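Local coordinates for protein Afp3 (Serratia entomophila, PDB 6RBN) that forms, as a tail-sheath family protein, part of the sheath around the tube of the contractile anti-feeding prophage, which probably shortens to drive injection, at residues D[202-214]-D[318-332]. Numbering follows the deposited sequence.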
loop_
_atom_site.group_PDB
_atom_site.type_symbol
_atom_site.label_atom_id
_atom_site.label_comp_id
_atom_site.label_asym_id
_atom_site.label_seq_id
_atom_site.Cartn_x
_atom_site.Cartn_y
_atom_site.Cartn_z
ATOM N N ALA D 202 31.247 -58.227 -25.269
ATOM C CA ALA D 202 30.000 -57.846 -24.622
ATOM C C ALA D 202 28.982 -57.245 -25.578
ATOM O O ALA D 202 27.888 -56.889 -25.140
ATOM C CB ALA D 202 30.276 -56.854 -23.491
ATOM N N GLN D 203 29.300 -57.133 -26.863
ATOM C CA GLN D 203 28.419 -56.518 -27.840
ATOM C C GLN D 203 27.606 -57.538 -28.623
ATOM O O GLN D 203 26.992 -57.181 -29.629
ATOM C CB GLN D 203 29.236 -55.672 -28.816
ATOM C CG GLN D 203 30.061 -54.568 -28.187
ATOM C CD GLN D 203 29.225 -53.540 -27.468
ATOM O OE1 GLN D 203 29.294 -53.415 -26.251
ATOM N NE2 GLN D 203 28.420 -52.802 -28.218
ATOM N N VAL D 204 27.603 -58.802 -28.204
ATOM C CA VAL D 204 27.044 -59.894 -28.993
ATOM C C VAL D 204 26.027 -60.648 -28.148
ATOM O O VAL D 204 26.307 -60.996 -26.997
ATOM C CB VAL D 204 28.148 -60.846 -29.499
ATOM C CG1 VAL D 204 27.562 -62.050 -30.210
ATOM C CG2 VAL D 204 29.066 -60.116 -30.439
ATOM N N ALA D 205 24.846 -60.884 -28.716
ATOM C CA ALA D 205 23.822 -61.729 -28.117
ATOM C C ALA D 205 23.443 -62.811 -29.116
ATOM O O ALA D 205 22.920 -62.508 -30.192
ATOM C CB ALA D 205 22.595 -60.908 -27.725
ATOM N N VAL D 206 23.699 -64.061 -28.759
ATOM C CA VAL D 206 23.417 -65.212 -29.611
ATOM C C VAL D 206 22.015 -65.707 -29.278
ATOM O O VAL D 206 21.554 -65.557 -28.147
ATOM C CB VAL D 206 24.502 -66.291 -29.398
ATOM C CG1 VAL D 206 24.328 -67.489 -30.315
ATOM C CG2 VAL D 206 25.882 -65.685 -29.570
ATOM N N TYR D 207 21.298 -66.236 -30.273
ATOM C CA TYR D 207 19.952 -66.780 -30.081
ATOM C C TYR D 207 19.858 -68.094 -30.842
ATOM O O TYR D 207 19.947 -68.104 -32.073
ATOM C CB TYR D 207 18.886 -65.791 -30.548
ATOM C CG TYR D 207 18.776 -64.580 -29.657
ATOM C CD1 TYR D 207 17.974 -64.597 -28.523
ATOM C CD2 TYR D 207 19.504 -63.430 -29.922
ATOM C CE1 TYR D 207 17.881 -63.496 -27.701
ATOM C CE2 TYR D 207 19.422 -62.329 -29.100
ATOM C CZ TYR D 207 18.611 -62.368 -27.989
ATOM O OH TYR D 207 18.523 -61.269 -27.171
ATOM N N TYR D 208 19.677 -69.202 -30.120
ATOM C CA TYR D 208 19.905 -70.514 -30.721
ATOM C C TYR D 208 18.823 -71.048 -31.666
ATOM O O TYR D 208 19.166 -71.317 -32.825
ATOM C CB TYR D 208 20.215 -71.547 -29.626
ATOM C CG TYR D 208 20.132 -72.983 -30.092
ATOM C CD1 TYR D 208 21.046 -73.506 -30.990
ATOM C CD2 TYR D 208 19.146 -73.823 -29.601
ATOM C CE1 TYR D 208 20.955 -74.816 -31.413
ATOM C CE2 TYR D 208 19.057 -75.135 -30.010
ATOM C CZ TYR D 208 19.967 -75.627 -30.912
ATOM O OH TYR D 208 19.882 -76.938 -31.320
ATOM N N PRO D 209 17.555 -71.250 -31.274
ATOM C CA PRO D 209 16.692 -72.105 -32.104
ATOM C C PRO D 209 16.201 -71.397 -33.357
ATOM O O PRO D 209 15.729 -70.260 -33.308
ATOM C CB PRO D 209 15.515 -72.433 -31.174
ATOM C CG PRO D 209 15.941 -72.003 -29.818
ATOM C CD PRO D 209 16.803 -70.818 -30.081
ATOM N N ASN D 210 16.346 -72.077 -34.492
ATOM C CA ASN D 210 15.724 -71.606 -35.718
ATOM C C ASN D 210 14.212 -71.702 -35.597
ATOM O O ASN D 210 13.670 -72.625 -34.985
ATOM C CB ASN D 210 16.199 -72.413 -36.924
ATOM C CG ASN D 210 17.601 -72.054 -37.349
ATOM O OD1 ASN D 210 17.972 -70.884 -37.375
ATOM N ND2 ASN D 210 18.388 -73.059 -37.698
ATOM N N VAL D 211 13.530 -70.729 -36.183
ATOM C CA VAL D 211 12.103 -70.545 -35.981
ATOM C C VAL D 211 11.404 -70.788 -37.310
ATOM O O VAL D 211 11.801 -70.221 -38.334
ATOM C CB VAL D 211 11.803 -69.141 -35.433
ATOM C CG1 VAL D 211 10.370 -69.018 -35.138
ATOM C CG2 VAL D 211 12.611 -68.877 -34.177
ATOM N N GLU D 212 10.372 -71.627 -37.298
ATOM C CA GLU D 212 9.752 -72.116 -38.520
ATOM C C GLU D 212 8.472 -71.355 -38.839
ATOM O O GLU D 212 7.674 -71.052 -37.948
ATOM C CB GLU D 212 9.456 -73.611 -38.412
ATOM C CG GLU D 212 10.707 -74.464 -38.378
ATOM C CD GLU D 212 10.400 -75.935 -38.262
ATOM O OE1 GLU D 212 9.216 -76.280 -38.071
ATOM O OE2 GLU D 212 11.341 -76.749 -38.364
ATOM N N VAL D 213 8.286 -71.059 -40.120
ATOM C CA VAL D 213 7.186 -70.237 -40.609
ATOM C C VAL D 213 6.393 -71.079 -41.600
ATOM O O VAL D 213 6.994 -71.741 -42.447
ATOM C CB VAL D 213 7.684 -68.948 -41.288
ATOM C CG1 VAL D 213 6.529 -68.068 -41.733
ATOM C CG2 VAL D 213 8.614 -68.201 -40.378
ATOM N N PRO D 214 5.052 -71.103 -41.526
ATOM C CA PRO D 214 4.235 -71.824 -42.508
ATOM C C PRO D 214 4.318 -71.240 -43.919
ATOM O O PRO D 214 4.645 -70.064 -44.062
ATOM C CB PRO D 214 2.816 -71.675 -41.955
ATOM C CG PRO D 214 3.001 -71.442 -40.504
ATOM C CD PRO D 214 4.244 -70.628 -40.391
ATOM N N GLY D 318 26.315 -67.094 -23.391
ATOM C CA GLY D 318 25.211 -66.304 -23.893
ATOM C C GLY D 318 24.570 -66.999 -25.069
ATOM O O GLY D 318 24.997 -66.801 -26.204
ATOM N N ILE D 319 23.533 -67.806 -24.834
ATOM C CA ILE D 319 22.890 -68.561 -25.898
ATOM C C ILE D 319 21.430 -68.160 -26.082
ATOM O O ILE D 319 20.940 -68.120 -27.216
ATOM C CB ILE D 319 23.032 -70.082 -25.675
ATOM C CG1 ILE D 319 24.508 -70.451 -25.526
ATOM C CG2 ILE D 319 22.542 -70.853 -26.869
ATOM C CD1 ILE D 319 25.369 -70.099 -26.724
ATOM N N ASN D 320 20.721 -67.854 -24.988
ATOM C CA ASN D 320 19.445 -67.122 -24.985
ATOM C C ASN D 320 18.363 -67.851 -25.793
ATOM O O ASN D 320 17.947 -67.420 -26.867
ATOM C CB ASN D 320 19.637 -65.693 -25.497
ATOM C CG ASN D 320 20.530 -64.874 -24.607
ATOM O OD1 ASN D 320 20.482 -64.991 -23.388
ATOM N ND2 ASN D 320 21.355 -64.032 -25.210
ATOM N N VAL D 321 17.954 -68.990 -25.253
ATOM C CA VAL D 321 17.096 -69.924 -25.968
ATOM C C VAL D 321 15.690 -69.350 -26.143
ATOM O O VAL D 321 15.104 -68.776 -25.227
ATOM C CB VAL D 321 17.069 -71.265 -25.215
ATOM C CG1 VAL D 321 16.172 -72.240 -25.899
ATOM C CG2 VAL D 321 18.473 -71.825 -25.097
ATOM N N ILE D 322 15.155 -69.491 -27.355
ATOM C CA ILE D 322 13.739 -69.276 -27.634
ATOM C C ILE D 322 12.985 -70.513 -27.162
ATOM O O ILE D 322 13.128 -71.592 -27.745
ATOM C CB ILE D 322 13.492 -69.036 -29.131
ATOM C CG1 ILE D 322 14.380 -67.915 -29.664
ATOM C CG2 ILE D 322 12.033 -68.714 -29.370
ATOM C CD1 ILE D 322 14.124 -66.588 -29.037
ATOM N N ARG D 323 12.179 -70.364 -26.119
ATOM C CA ARG D 323 11.461 -71.477 -25.516
ATOM C C ARG D 323 10.001 -71.468 -25.940
ATOM O O ARG D 323 9.456 -70.444 -26.355
ATOM C CB ARG D 323 11.549 -71.420 -23.989
ATOM C CG ARG D 323 12.933 -71.642 -23.434
ATOM C CD ARG D 323 13.352 -73.084 -23.581
ATOM N NE ARG D 323 12.468 -73.978 -22.844
ATOM C CZ ARG D 323 12.622 -74.289 -21.562
ATOM N NH1 ARG D 323 13.631 -73.783 -20.873
ATOM N NH2 ARG D 323 11.770 -75.111 -20.971
ATOM N N HIS D 324 9.369 -72.630 -25.827
ATOM C CA HIS D 324 7.942 -72.774 -26.068
ATOM C C HIS D 324 7.229 -73.072 -24.761
ATOM O O HIS D 324 7.550 -74.053 -24.082
ATOM C CB HIS D 324 7.647 -73.878 -27.082
ATOM C CG HIS D 324 6.203 -73.965 -27.469
ATOM N ND1 HIS D 324 5.280 -74.683 -26.741
ATOM C CD2 HIS D 324 5.523 -73.419 -28.503
ATOM C CE1 HIS D 324 4.094 -74.575 -27.310
ATOM N NE2 HIS D 324 4.213 -73.814 -28.382
ATOM N N PHE D 325 6.273 -72.224 -24.409
ATOM C CA PHE D 325 5.389 -72.443 -23.277
ATOM C C PHE D 325 3.981 -72.654 -23.811
ATOM O O PHE D 325 3.566 -71.967 -24.750
ATOM C CB PHE D 325 5.438 -71.262 -22.310
ATOM C CG PHE D 325 6.768 -71.092 -21.642
ATOM C CD1 PHE D 325 7.116 -71.872 -20.555
ATOM C CD2 PHE D 325 7.675 -70.159 -22.109
ATOM C CE1 PHE D 325 8.342 -71.721 -19.943
ATOM C CE2 PHE D 325 8.901 -70.007 -21.503
ATOM C CZ PHE D 325 9.233 -70.788 -20.418
ATOM N N SER D 326 3.260 -73.611 -23.224
ATOM C CA SER D 326 1.992 -74.048 -23.801
ATOM C C SER D 326 0.905 -72.995 -23.638
ATOM O O SER D 326 0.043 -72.842 -24.512
ATOM C CB SER D 326 1.556 -75.363 -23.160
ATOM O OG SER D 326 1.249 -75.176 -21.792
ATOM N N ASP D 327 0.925 -72.258 -22.531
ATOM C CA ASP D 327 -0.099 -71.245 -22.309
ATOM C C ASP D 327 0.205 -69.958 -23.066
ATOM O O ASP D 327 -0.711 -69.192 -23.388
ATOM C CB ASP D 327 -0.256 -70.979 -20.810
ATOM C CG ASP D 327 1.058 -70.645 -20.128
ATOM O OD1 ASP D 327 2.122 -70.761 -20.769
ATOM O OD2 ASP D 327 1.026 -70.255 -18.943
ATOM N N ARG D 328 1.476 -69.697 -23.355
ATOM C CA ARG D 328 1.875 -68.415 -23.919
ATOM C C ARG D 328 2.259 -68.483 -25.389
ATOM O O ARG D 328 1.871 -67.600 -26.156
ATOM C CB ARG D 328 3.047 -67.837 -23.123
ATOM C CG ARG D 328 2.712 -67.568 -21.673
ATOM C CD ARG D 328 3.897 -67.009 -20.919
ATOM N NE ARG D 328 4.207 -65.644 -21.321
ATOM C CZ ARG D 328 5.295 -64.987 -20.937
ATOM N NH1 ARG D 328 6.178 -65.576 -20.146
ATOM N NH2 ARG D 328 5.499 -63.744 -21.346
ATOM N N GLY D 329 3.010 -69.498 -25.800
ATOM C CA GLY D 329 3.453 -69.591 -27.176
ATOM C C GLY D 329 4.959 -69.668 -27.288
ATOM O O GLY D 329 5.584 -70.491 -26.617
ATOM N N LEU D 330 5.557 -68.813 -28.112
ATOM C CA LEU D 330 7.009 -68.763 -28.271
ATOM C C LEU D 330 7.520 -67.528 -27.553
ATOM O O LEU D 330 7.252 -66.402 -27.981
ATOM C CB LEU D 330 7.415 -68.742 -29.740
ATOM C CG LEU D 330 7.155 -70.023 -30.522
ATOM C CD1 LEU D 330 7.559 -69.840 -31.966
ATOM C CD2 LEU D 330 7.910 -71.165 -29.891
ATOM N N VAL D 331 8.265 -67.738 -26.476
ATOM C CA VAL D 331 8.763 -66.663 -25.632
ATOM C C VAL D 331 10.279 -66.655 -25.716
ATOM O O VAL D 331 10.920 -67.696 -25.544
ATOM C CB VAL D 331 8.290 -66.849 -24.176
ATOM C CG1 VAL D 331 8.848 -65.768 -23.279
ATOM C CG2 VAL D 331 6.780 -66.866 -24.108
ATOM N N VAL D 332 10.854 -65.485 -25.999
ATOM C CA VAL D 332 12.298 -65.341 -25.901
ATOM C C VAL D 332 12.699 -65.410 -24.430
ATOM O O VAL D 332 12.058 -64.819 -23.555
ATOM C CB VAL D 332 12.761 -64.042 -26.595
ATOM C CG1 VAL D 332 12.025 -62.826 -26.073
ATOM C CG2 VAL D 332 14.258 -63.854 -26.453
#
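Two weak hydrogen bonds join the backbone around V206 to Y208 with the loop that leads into strand 322-325. N320 ND2 reaches V206 O over 3.3 Å, well bent at 137°, and the same amide nitrogen also hydrogen-bonds to R336 O, so ND2 is shared between two carbonyls, weakly in the case of V206 O. The second weak bond runs from Y208 N to I319 O, an oxygen that the CA of Y207 also approaches in a CA-H...O contact.

The Y207 ring carries much of the side-chain contact. A chi1 of -70° sets its CG beside the backbone N, from where CD1 and CE1 run alongside N320: CD1 lies 3.3 Å from N320 O, and CE1 of the ring comes within 3.6 Å of N320 CB. N320 ND2 sits over one face, offset toward the rim, with the amide plane turned 41° from the ring. V332 CG2 approaches CE1 obliquely at 3.8 Å. On helix 271-284, Y278 OH is hydrogen-bonded to the phenol oxygen of Y207, and I274 touches Y207, I322 and V332 alike.

In the fold, strand 204-207 pairs in parallel with strand 185-188, and its end meets the base of the antiparallel hairpin 322-325/329-332, part of the subtilisin-like domain of the tail sheath family.

Apolar packing continues past Y207. P209 lies across I322, its CD 3.8 Å from I322 CG1, and its CG meets V321 CG1. Y208 CB rests on I319 CG2 at 3.7 Å, and V211 CG1 touches L330 CD1 more loosely.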